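Local coordinates for glutamate ABC superfamily ATP binding cassette transporter, binding protein (Enterococcus faecium DO, PDB 5EYF), which binds L-glutamate in the cleft between its two lobes and probably delivers it to an ATP-binding cassette transporter for uptake, at residues 5-10 / 209-214; 108-113 / 169-174; 139-144 / 193-198. All coordinates share one frame; numbering follows the deposited sequence. Where two conformers were deposited one is given.

Interaction 1: residues 5-10 / 209-214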
loop_
_atom_site.group_PDB
_atom_site.type_symbol
_atom_site.label_atom_id
_atom_site.label_comp_id
_atom_site.label_asym_id
_atom_site.label_seq_id
_atom_site.Cartn_x
_atom_site.Cartn_y
_atom_site.Cartn_z
ATOM N N GLU B 5 -7.420 20.483 -25.060
ATOM C CA GLU B 5 -7.198 21.793 -24.461
ATOM C C GLU B 5 -6.542 21.630 -23.096
ATOM O O GLU B 5 -6.971 20.804 -22.284
ATOM C CB GLU B 5 -8.512 22.562 -24.330
ATOM C CG GLU B 5 -8.346 23.974 -23.764
ATOM C CD GLU B 5 -9.666 24.731 -23.638
ATOM O OE1 GLU B 5 -10.702 24.086 -23.365
ATOM O OE2 GLU B 5 -9.667 25.972 -23.810
ATOM N N ASP B 6 -5.492 22.411 -22.850
ATOM C CA ASP B 6 -4.731 22.271 -21.617
ATOM C C ASP B 6 -5.562 22.693 -20.407
ATOM O O ASP B 6 -6.119 23.788 -20.379
ATOM C CB ASP B 6 -3.456 23.106 -21.708
ATOM C CG ASP B 6 -2.586 22.949 -20.499
ATOM O OD1 ASP B 6 -2.785 23.692 -19.519
ATOM O OD2 ASP B 6 -1.726 22.040 -20.500
ATOM N N ILE B 7 -5.634 21.825 -19.391
ATOM C CA ILE B 7 -6.562 22.065 -18.281
ATOM C C ILE B 7 -6.131 23.270 -17.435
ATOM O O ILE B 7 -6.967 24.091 -17.038
ATOM C CB ILE B 7 -6.710 20.780 -17.444
ATOM C CG1 ILE B 7 -7.551 19.761 -18.216
ATOM C CG2 ILE B 7 -7.318 21.085 -16.068
ATOM C CD1 ILE B 7 -7.301 18.308 -17.785
ATOM N N LEU B 8 -4.827 23.431 -17.171
ATOM C CA LEU B 8 -4.393 24.632 -16.446
ATOM C C LEU B 8 -4.622 25.911 -17.249
ATOM O O LEU B 8 -4.959 26.963 -16.680
ATOM C CB LEU B 8 -2.918 24.535 -16.072
ATOM C CG LEU B 8 -2.583 23.807 -14.789
ATOM C CD1 LEU B 8 -1.097 24.006 -14.525
ATOM C CD2 LEU B 8 -3.421 24.288 -13.616
ATOM N N GLU B 9 -4.371 25.872 -18.560
ATOM C CA GLU B 9 -4.628 27.057 -19.368
ATOM C C GLU B 9 -6.105 27.428 -19.307
ATOM O O GLU B 9 -6.455 28.599 -19.087
ATOM C CB GLU B 9 -4.173 26.845 -20.812
ATOM C CG GLU B 9 -2.661 26.883 -20.987
ATOM C CD GLU B 9 -2.226 26.721 -22.421
ATOM O OE1 GLU B 9 -3.099 26.627 -23.311
ATOM O OE2 GLU B 9 -0.999 26.675 -22.648
ATOM N N ARG B 10 -6.986 26.427 -19.438
ATOM C CA ARG B 10 -8.420 26.698 -19.405
ATOM C C ARG B 10 -8.816 27.307 -18.073
ATOM O O ARG B 10 -9.648 28.211 -18.026
ATOM C CB ARG B 10 -9.225 25.418 -19.658
ATOM C CG ARG B 10 -10.734 25.702 -19.797
ATOM C CD ARG B 10 -11.626 24.591 -19.225
ATOM N NE ARG B 10 -11.465 23.325 -19.929
ATOM C CZ ARG B 10 -11.263 22.155 -19.333
ATOM N NH1 ARG B 10 -11.210 22.077 -18.011
ATOM N NH2 ARG B 10 -11.116 21.059 -20.065
ATOM N N GLU B 209 0.267 17.191 -18.789
ATOM C CA GLU B 209 1.357 17.067 -17.827
ATOM C C GLU B 209 1.456 18.271 -16.899
ATOM O O GLU B 209 1.850 18.118 -15.735
ATOM C CB GLU B 209 2.673 16.851 -18.570
ATOM C CG GLU B 209 2.736 15.520 -19.305
ATOM C CD GLU B 209 2.218 15.547 -20.715
ATOM O OE1 GLU B 209 1.670 16.577 -21.160
ATOM O OE2 GLU B 209 2.377 14.513 -21.401
ATOM N N ASN B 210 1.100 19.468 -17.368
ATOM C CA ASN B 210 1.173 20.620 -16.473
ATOM C C ASN B 210 0.136 20.515 -15.366
ATOM O O ASN B 210 0.428 20.841 -14.211
ATOM C CB ASN B 210 0.994 21.926 -17.243
ATOM C CG ASN B 210 2.146 22.213 -18.203
ATOM O OD1 ASN B 210 3.301 21.870 -17.943
ATOM N ND2 ASN B 210 1.823 22.826 -19.327
ATOM N N PHE B 211 -1.077 20.040 -15.693
ATOM C CA PHE B 211 -2.097 19.839 -14.661
ATOM C C PHE B 211 -1.696 18.718 -13.705
ATOM O O PHE B 211 -1.857 18.841 -12.482
ATOM C CB PHE B 211 -3.443 19.558 -15.329
ATOM C CG PHE B 211 -4.588 19.351 -14.379
ATOM C CD1 PHE B 211 -4.922 20.311 -13.446
ATOM C CD2 PHE B 211 -5.347 18.189 -14.436
ATOM C CE1 PHE B 211 -5.985 20.117 -12.574
ATOM C CE2 PHE B 211 -6.422 17.991 -13.574
ATOM C CZ PHE B 211 -6.741 18.953 -12.634
ATOM N N LEU B 212 -1.142 17.630 -14.244
ATOM C CA LEU B 212 -0.659 16.540 -13.396
ATOM C C LEU B 212 0.374 17.045 -12.390
ATOM O O LEU B 212 0.302 16.729 -11.195
ATOM C CB LEU B 212 -0.072 15.420 -14.263
ATOM C CG LEU B 212 0.597 14.277 -13.499
ATOM C CD1 LEU B 212 -0.387 13.512 -12.606
ATOM C CD2 LEU B 212 1.246 13.317 -14.498
ATOM N N LYS B 213 1.342 17.840 -12.859
ATOM C CA LYS B 213 2.342 18.408 -11.959
ATOM C C LYS B 213 1.694 19.286 -10.896
ATOM O O LYS B 213 2.101 19.256 -9.729
ATOM C CB LYS B 213 3.373 19.222 -12.747
ATOM C CG LYS B 213 4.461 18.402 -13.413
ATOM C CD LYS B 213 5.468 19.287 -14.156
ATOM C CE LYS B 213 5.489 18.996 -15.650
ATOM N NZ LYS B 213 5.853 17.594 -15.953
ATOM N N ALA B 214 0.686 20.074 -11.288
ATOM C CA ALA B 214 -0.034 20.913 -10.331
ATOM C C ALA B 214 -0.750 20.076 -9.269
ATOM O O ALA B 214 -0.762 20.444 -8.089
ATOM C CB ALA B 214 -1.038 21.805 -11.067
HETATM O O HOH W 1 -0.147 24.654 -18.647
HETATM O O HOH W 2 -2.406 20.410 -18.292
HETATM O O HOH W 3 0.527 20.322 -19.981
#

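Interaction 2: residues 108-113 / 169-174. With GLU (glutamic acid), chain E.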
loop_
_atom_site.group_PDB
_atom_site.type_symbol
_atom_site.label_atom_id
_atom_site.label_comp_id
_atom_site.label_asym_id
_atom_site.label_seq_id
_atom_site.Cartn_x
_atom_site.Cartn_y
_atom_site.Cartn_z
ATOM N N ALA B 108 -10.797 -7.086 -0.153
ATOM C CA ALA B 108 -11.208 -7.844 1.025
ATOM C C ALA B 108 -12.548 -8.509 0.766
ATOM O O ALA B 108 -13.144 -8.363 -0.304
ATOM C CB ALA B 108 -11.307 -6.964 2.285
ATOM N N LEU B 109 -13.007 -9.256 1.769
ATOM C CA LEU B 109 -14.253 -10.013 1.717
ATOM C C LEU B 109 -15.208 -9.546 2.795
ATOM O O LEU B 109 -14.812 -9.358 3.942
ATOM C CB LEU B 109 -14.035 -11.495 1.961
ATOM C CG LEU B 109 -13.169 -12.271 0.981
ATOM C CD1 LEU B 109 -13.131 -13.755 1.357
ATOM C CD2 LEU B 109 -13.640 -12.088 -0.458
ATOM N N LEU B 110 -16.484 -9.435 2.434
ATOM C CA LEU B 110 -17.561 -9.179 3.379
ATOM C C LEU B 110 -18.492 -10.388 3.380
ATOM O O LEU B 110 -18.898 -10.853 2.311
ATOM C CB LEU B 110 -18.334 -7.915 2.965
ATOM C CG LEU B 110 -19.472 -7.420 3.866
ATOM C CD1 LEU B 110 -18.877 -6.605 4.986
ATOM C CD2 LEU B 110 -20.514 -6.593 3.090
ATOM N N VAL B 111 -18.799 -10.910 4.572
ATOM C CA VAL B 111 -19.675 -12.066 4.739
ATOM C C VAL B 111 -20.649 -11.778 5.873
ATOM O O VAL B 111 -20.439 -10.879 6.687
ATOM C CB VAL B 111 -18.868 -13.366 5.037
ATOM C CG1 VAL B 111 -17.912 -13.692 3.891
ATOM C CG2 VAL B 111 -18.089 -13.231 6.331
ATOM N N LYS B 112 -21.734 -12.553 5.920
ATOM C CA LYS B 112 -22.587 -12.547 7.099
ATOM C C LYS B 112 -21.816 -13.115 8.290
ATOM O O LYS B 112 -21.154 -14.150 8.180
ATOM C CB LYS B 112 -23.843 -13.378 6.841
ATOM C CG LYS B 112 -24.857 -13.388 7.971
ATOM C CD LYS B 112 -26.032 -14.286 7.606
ATOM C CE LYS B 112 -26.802 -14.734 8.835
ATOM N NZ LYS B 112 -27.934 -13.821 9.122
ATOM N N LYS B 113 -21.922 -12.455 9.442
ATOM C CA LYS B 113 -21.336 -13.011 10.662
ATOM C C LYS B 113 -21.741 -14.463 10.870
ATOM O O LYS B 113 -22.910 -14.834 10.717
ATOM C CB LYS B 113 -21.741 -12.195 11.882
ATOM C CG LYS B 113 -21.020 -10.900 11.964
ATOM C CD LYS B 113 -21.582 -10.019 13.042
ATOM C CE LYS B 113 -20.882 -8.672 12.995
ATOM N NZ LYS B 113 -21.066 -7.922 14.256
ATOM N N ASP B 169 -22.129 -15.980 -1.397
ATOM C CA ASP B 169 -21.615 -16.321 -0.085
ATOM C C ASP B 169 -20.716 -15.234 0.486
ATOM O O ASP B 169 -20.528 -15.186 1.709
ATOM C CB ASP B 169 -20.818 -17.636 -0.151
ATOM C CG ASP B 169 -21.630 -18.807 -0.689
ATOM O OD1 ASP B 169 -22.491 -19.336 0.044
ATOM O OD2 ASP B 169 -21.404 -19.214 -1.846
ATOM N N ALA B 170 -20.170 -14.368 -0.368
ATOM C CA ALA B 170 -19.259 -13.314 0.053
ATOM C C ALA B 170 -19.310 -12.205 -0.976
ATOM O O ALA B 170 -19.582 -12.457 -2.150
ATOM C CB ALA B 170 -17.804 -13.822 0.197
HETATM N N MSE B 171 -19.119 -10.972 -0.513
HETATM C CA MSE B 171 -18.991 -9.836 -1.411
HETATM C C MSE B 171 -17.551 -9.353 -1.362
HETATM O O MSE B 171 -16.943 -9.360 -0.297
HETATM C CB MSE B 171 -19.965 -8.717 -1.026
HETATM C CG MSE B 171 -19.731 -7.427 -1.772
HETATM SE SE MSE B 171 -21.091 -6.155 -1.243
HETATM C CE MSE B 171 -20.390 -4.660 -2.343
ATOM N N THR B 172 -17.022 -8.925 -2.502
ATOM C CA THR B 172 -15.652 -8.429 -2.550
ATOM C C THR B 172 -15.552 -7.088 -3.264
ATOM O O THR B 172 -16.242 -6.837 -4.261
ATOM C CB THR B 172 -14.728 -9.482 -3.202
ATOM O OG1 THR B 172 -13.368 -9.094 -2.975
ATOM C CG2 THR B 172 -14.958 -9.639 -4.696
ATOM N N THR B 173 -14.723 -6.209 -2.689
ATOM C CA THR B 173 -14.246 -4.972 -3.297
ATOM C C THR B 173 -13.245 -4.437 -2.281
ATOM O O THR B 173 -12.773 -5.209 -1.434
ATOM C CB THR B 173 -15.376 -3.971 -3.643
ATOM O OG1 THR B 173 -14.812 -2.780 -4.227
ATOM C CG2 THR B 173 -16.197 -3.553 -2.420
ATOM N N ASP B 174 -12.873 -3.169 -2.370
ATOM C CA ASP B 174 -11.808 -2.680 -1.511
ATOM C C ASP B 174 -12.278 -2.653 -0.063
ATOM O O ASP B 174 -13.433 -2.326 0.222
ATOM C CB ASP B 174 -11.379 -1.275 -1.919
ATOM C CG ASP B 174 -10.773 -1.193 -3.319
ATOM O OD1 ASP B 174 -10.409 -2.251 -3.887
ATOM O OD2 ASP B 174 -10.683 -0.035 -3.860
HETATM N N GLU E . -10.075 0.367 -6.350
HETATM C CA GLU E . -10.570 -0.701 -7.233
HETATM C C GLU E . -10.435 -0.288 -8.692
HETATM O O GLU E . -9.993 0.826 -9.003
HETATM C CB GLU E . -12.031 -1.076 -6.911
HETATM C CG GLU E . -12.978 0.112 -6.735
HETATM C CD GLU E . -13.347 0.825 -8.032
HETATM O OE1 GLU E . -13.632 2.025 -7.958
HETATM O OE2 GLU E . -13.442 0.190 -9.108
HETATM O OXT GLU E . -10.751 -1.075 -9.606
HETATM O O HOH W 4 -22.209 -14.675 3.890
#

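Interaction 3: residues 139-144 / 193-198. With MG (magnesium ion), chain D.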
loop_
_atom_site.group_PDB
_atom_site.type_symbol
_atom_site.label_atom_id
_atom_site.label_comp_id
_atom_site.label_asym_id
_atom_site.label_seq_id
_atom_site.Cartn_x
_atom_site.Cartn_y
_atom_site.Cartn_z
ATOM N N ALA B 139 -11.775 -9.593 -11.446
ATOM C CA ALA B 139 -10.550 -10.161 -11.997
ATOM C C ALA B 139 -9.591 -10.603 -10.895
ATOM O O ALA B 139 -8.985 -11.671 -11.000
ATOM C CB ALA B 139 -9.882 -9.162 -12.945
ATOM N N ASN B 140 -9.439 -9.807 -9.828
ATOM C CA ASN B 140 -8.546 -10.218 -8.746
ATOM C C ASN B 140 -9.039 -11.485 -8.056
ATOM O O ASN B 140 -8.224 -12.300 -7.591
ATOM C CB ASN B 140 -8.389 -9.107 -7.708
ATOM C CG ASN B 140 -7.517 -7.946 -8.196
ATOM O OD1 ASN B 140 -6.731 -8.093 -9.136
ATOM N ND2 ASN B 140 -7.669 -6.775 -7.548
ATOM N N ILE B 141 -10.356 -11.657 -7.933
ATOM C CA ILE B 141 -10.852 -12.900 -7.352
ATOM C C ILE B 141 -10.481 -14.074 -8.234
ATOM O O ILE B 141 -10.065 -15.132 -7.745
ATOM C CB ILE B 141 -12.371 -12.866 -7.129
ATOM C CG1 ILE B 141 -12.703 -12.128 -5.858
ATOM C CG2 ILE B 141 -12.867 -14.301 -6.946
ATOM C CD1 ILE B 141 -12.311 -12.865 -4.610
ATOM N N ARG B 142 -10.655 -13.927 -9.547
ATOM C CA ARG B 142 -10.373 -15.053 -10.422
ATOM C C ARG B 142 -8.916 -15.476 -10.317
ATOM O O ARG B 142 -8.583 -16.623 -10.615
ATOM C CB ARG B 142 -10.765 -14.703 -11.862
ATOM C CG ARG B 142 -12.266 -14.434 -11.991
ATOM C CD ARG B 142 -12.774 -14.243 -13.421
ATOM N NE ARG B 142 -14.243 -14.262 -13.471
ATOM C CZ ARG B 142 -15.008 -13.180 -13.604
ATOM N NH1 ARG B 142 -14.443 -11.986 -13.720
ATOM N NH2 ARG B 142 -16.336 -13.289 -13.631
ATOM N N GLN B 143 -8.046 -14.590 -9.858
ATOM C CA GLN B 143 -6.660 -14.949 -9.619
ATOM C C GLN B 143 -6.436 -15.547 -8.233
ATOM O O GLN B 143 -5.821 -16.613 -8.099
ATOM C CB GLN B 143 -5.780 -13.719 -9.806
ATOM C CG GLN B 143 -4.333 -13.941 -9.411
ATOM C CD GLN B 143 -3.471 -12.761 -9.773
ATOM O OE1 GLN B 143 -3.781 -12.033 -10.703
ATOM N NE2 GLN B 143 -2.393 -12.556 -9.033
ATOM N N HIS B 144 -6.938 -14.880 -7.192
ATOM C CA HIS B 144 -6.646 -15.316 -5.833
ATOM C C HIS B 144 -7.584 -16.417 -5.355
ATOM O O HIS B 144 -7.287 -17.072 -4.354
ATOM C CB HIS B 144 -6.695 -14.108 -4.890
ATOM C CG HIS B 144 -5.545 -13.169 -5.075
ATOM N ND1 HIS B 144 -5.618 -12.042 -5.867
ATOM C CD2 HIS B 144 -4.275 -13.218 -4.607
ATOM C CE1 HIS B 144 -4.452 -11.419 -5.852
ATOM N NE2 HIS B 144 -3.615 -12.121 -5.109
ATOM N N GLY B 193 -8.733 -9.974 6.449
ATOM C CA GLY B 193 -7.721 -8.983 6.055
ATOM C C GLY B 193 -7.835 -8.600 4.584
ATOM O O GLY B 193 -8.936 -8.579 4.010
ATOM N N THR B 194 -6.687 -8.304 3.953
ATOM C CA THR B 194 -6.687 -7.938 2.537
ATOM C C THR B 194 -5.821 -8.911 1.759
ATOM O O THR B 194 -4.843 -9.447 2.285
ATOM C CB THR B 194 -6.189 -6.478 2.284
ATOM O OG1 THR B 194 -4.867 -6.305 2.791
ATOM C CG2 THR B 194 -7.140 -5.444 2.914
ATOM N N PHE B 195 -6.164 -9.135 0.492
ATOM C CA PHE B 195 -5.363 -10.040 -0.323
ATOM C C PHE B 195 -4.836 -9.372 -1.588
ATOM O O PHE B 195 -4.228 -10.047 -2.432
ATOM C CB PHE B 195 -6.137 -11.341 -0.652
ATOM C CG PHE B 195 -7.488 -11.135 -1.301
ATOM C CD1 PHE B 195 -7.612 -11.094 -2.686
ATOM C CD2 PHE B 195 -8.629 -10.986 -0.522
ATOM C CE1 PHE B 195 -8.888 -10.901 -3.286
ATOM C CE2 PHE B 195 -9.888 -10.803 -1.101
ATOM C CZ PHE B 195 -10.018 -10.751 -2.474
ATOM N N THR B 196 -5.029 -8.060 -1.726
ATOM C CA THR B 196 -4.312 -7.274 -2.716
ATOM C C THR B 196 -3.879 -5.965 -2.079
ATOM O O THR B 196 -4.349 -5.588 -0.998
ATOM C CB THR B 196 -5.157 -6.923 -3.935
ATOM O OG1 THR B 196 -6.143 -5.954 -3.551
ATOM C CG2 THR B 196 -5.840 -8.161 -4.539
ATOM N N ASN B 197 -3.009 -5.236 -2.778
ATOM C CA ASN B 197 -2.813 -3.821 -2.481
ATOM C C ASN B 197 -3.548 -3.002 -3.528
ATOM O O ASN B 197 -3.459 -3.302 -4.717
ATOM C CB ASN B 197 -1.326 -3.478 -2.476
ATOM C CG ASN B 197 -0.606 -4.188 -1.376
ATOM O OD1 ASN B 197 -1.154 -4.371 -0.283
ATOM N ND2 ASN B 197 0.605 -4.623 -1.654
ATOM N N GLU B 198 -4.286 -1.980 -3.089
ATOM C CA GLU B 198 -5.063 -1.125 -3.992
ATOM C C GLU B 198 -4.705 0.317 -3.688
ATOM O O GLU B 198 -5.456 1.015 -3.001
ATOM C CB GLU B 198 -6.572 -1.350 -3.826
ATOM C CG GLU B 198 -7.046 -2.799 -4.035
ATOM C CD GLU B 198 -6.990 -3.286 -5.466
ATOM O OE1 GLU B 198 -7.166 -2.509 -6.410
ATOM O OE2 GLU B 198 -6.782 -4.497 -5.674
HETATM MG MG MG D . -1.617 -3.412 1.518
HETATM O O HOH W 5 -3.512 -4.275 1.353
HETATM O O HOH W 6 -2.291 -1.773 0.499
HETATM O O HOH W 7 -1.038 -4.946 2.804
HETATM O O HOH W 8 0.375 -2.740 1.583
#

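Interaction 1: residues 5-10 / 209-214
Apolar packing supplies most of this meeting of two helical starts, and its centrepiece is a CH-pi contact. Ile7, with CG2 anti to the backbone N, lays that methyl over one face of the Phe211 ring; CG2 stands 3.6 Å from the ring centroid of Phe211 and only 11° off the ring normal. Leu8 comes at the same ring from the side, its CD2 near the ring plane and 4.3 Å from CD1 of Phe211. The other branch of Leu8 runs along the first turns of helix 209-225: CD1 lies 3.5 Å from the carbonyl O of Asn210 and also touches CB of Ala214, one turn on.

The polar part is mediated by water. Asp6 is the N-cap of its own helix, and its OD1 accepts from Glu9 N at 2.9 Å, using the anti lone pair. Three waters then carry the same carboxylate across to the second helix. One donates to OD1 and makes a weak bond with ND2 of Asn210. The other two donate to OD2 and accept from Asn210 N and Phe211 N, amides of the first turn. A single acid thus serves two helix N termini, directly in one and through water in the other, and the positive ends of both helices would probably favour its ionised form.

Gln208, just before the second helix, hydrogen-bonds the backbone of Glu5 and Ile7, and Arg10 forms a salt bridge with Asp80. Ile53 of helix 41-54 packs on Leu8, Phe211 and Ala214, while Ile204 of strand 198-205 lies against Phe211.

Interaction 2: residues 108-113 / 169-174
Peptide groups are the flat elements of this antiparallel strand pair, and their carbonyls are approached in two ways. Those of Leu110 and Met171 accept in their own planes: Leu110 N reaches Met171 O and Met171 N reaches Leu110 O, each at 2.8 Å and nearly straight. The carbonyl of Ala108 is instead met from above its plane, where the hydroxyl OG1 of Thr172 donates to Ala108 O at 2.8 Å, 32° out of the plane. Ala108 N closes the pairing with a bond to Thr173 O.

On one sheet face stand Ala108, Leu110, Met171 (modelled as selenomethionine) and Thr173, covered by helices 156-164 and 175-182. The other face carries Leu109 and Thr172; Leu109 CD2 lies 3.9 Å from OG1 of Thr172. Toward the far end, Val111 CG1 rests 3.7 Å from CB of Ala170, and a water bridges Lys112 N and Asp169 O.

Beyond the corner at Thr173, Asp174 turns its carboxylate to the bound glutamate: OD2 accepts from the ligand N at 2.6 Å and also bonds Tyr200. So short a bond to an amino group suggests a charged carboxylate facing an ammonium, just before helix 175-182 begins.

Interaction 3: residues 139-144 / 193-198
Phe195 CG sits in the crowded position between its backbone N and carbonyl carbon (chi1 54°), which sends the ring toward helix 136-144. Asn140 and His144, one turn apart, both hold CG anti to the carbonyl carbon and so project together toward the loop. The imidazole of His144 is steadied from its own helix: ND1 donates to Asn140 O at 3.1 Å, from above the carbonyl plane, and that oxygen also accepts from His144 N. With the ring so turned, Phe195 presents its edge to the His144 face in an offset edge-to-face pair, centroids 5.5 Å apart and planes at 60°. The carbonyl O of Phe195 lies over the same imidazole, 3.4 Å from NE2 of His144 but too poorly angled to be a hydrogen bond. Farther along the ring, CZ of Phe195 meets CD1 of Ile141 at 3.8 Å.

The helix belongs to a beta-alpha-beta crossover, linking the parallel strands 128-132 and 149-153 of the mixed sheet, and the loop leads from strand 188-191 into strand 198-205. Gln107 of strand 103-112 binds ND2 of Asn140 and, through its backbone, Phe195 and Thr196.

Thr196 sets its CG2 against Asn140 and the His144 ring, while its OG1 donates to OE2 of Glu198 at 2.7 Å. That carboxylate, tip to tip with the Asn140 amide, also accepts from Thr87 through OE1, and Glu198 touches the bound glutamate. At the interface with the second subunit, Asn197 OD1 binds magnesium at 2.1 Å. Four waters and OD1 of Asn197 of the second subunit complete six ligands; one of the waters donates to Thr196 O and is also hydrogen-bonded to OG1 of Thr194.

In the fold
From the N terminus, the chain enters interaction 1 at residues 5-10 and returns to it only at 209-214, so this contact closes a loop of nearly two hundred residues that contains the other two. Within it, interaction 2 pairs strand 103-112 with strand 170-172 across a loop of 55 residues, between 113 and 169, and interaction 3 brings helix 136-144 to the segment before strand 198-205, closing one of 48 between 144 and 193. These two cross, and they touch, Thr172 packing against Ile141 and Phe195, tying sheet to helix and loop. Interaction 1, on the opposite side of the chain's centre, lies 34 Å (centre to centre) from interaction 3 and joins the N-terminal helix to helix 209-225.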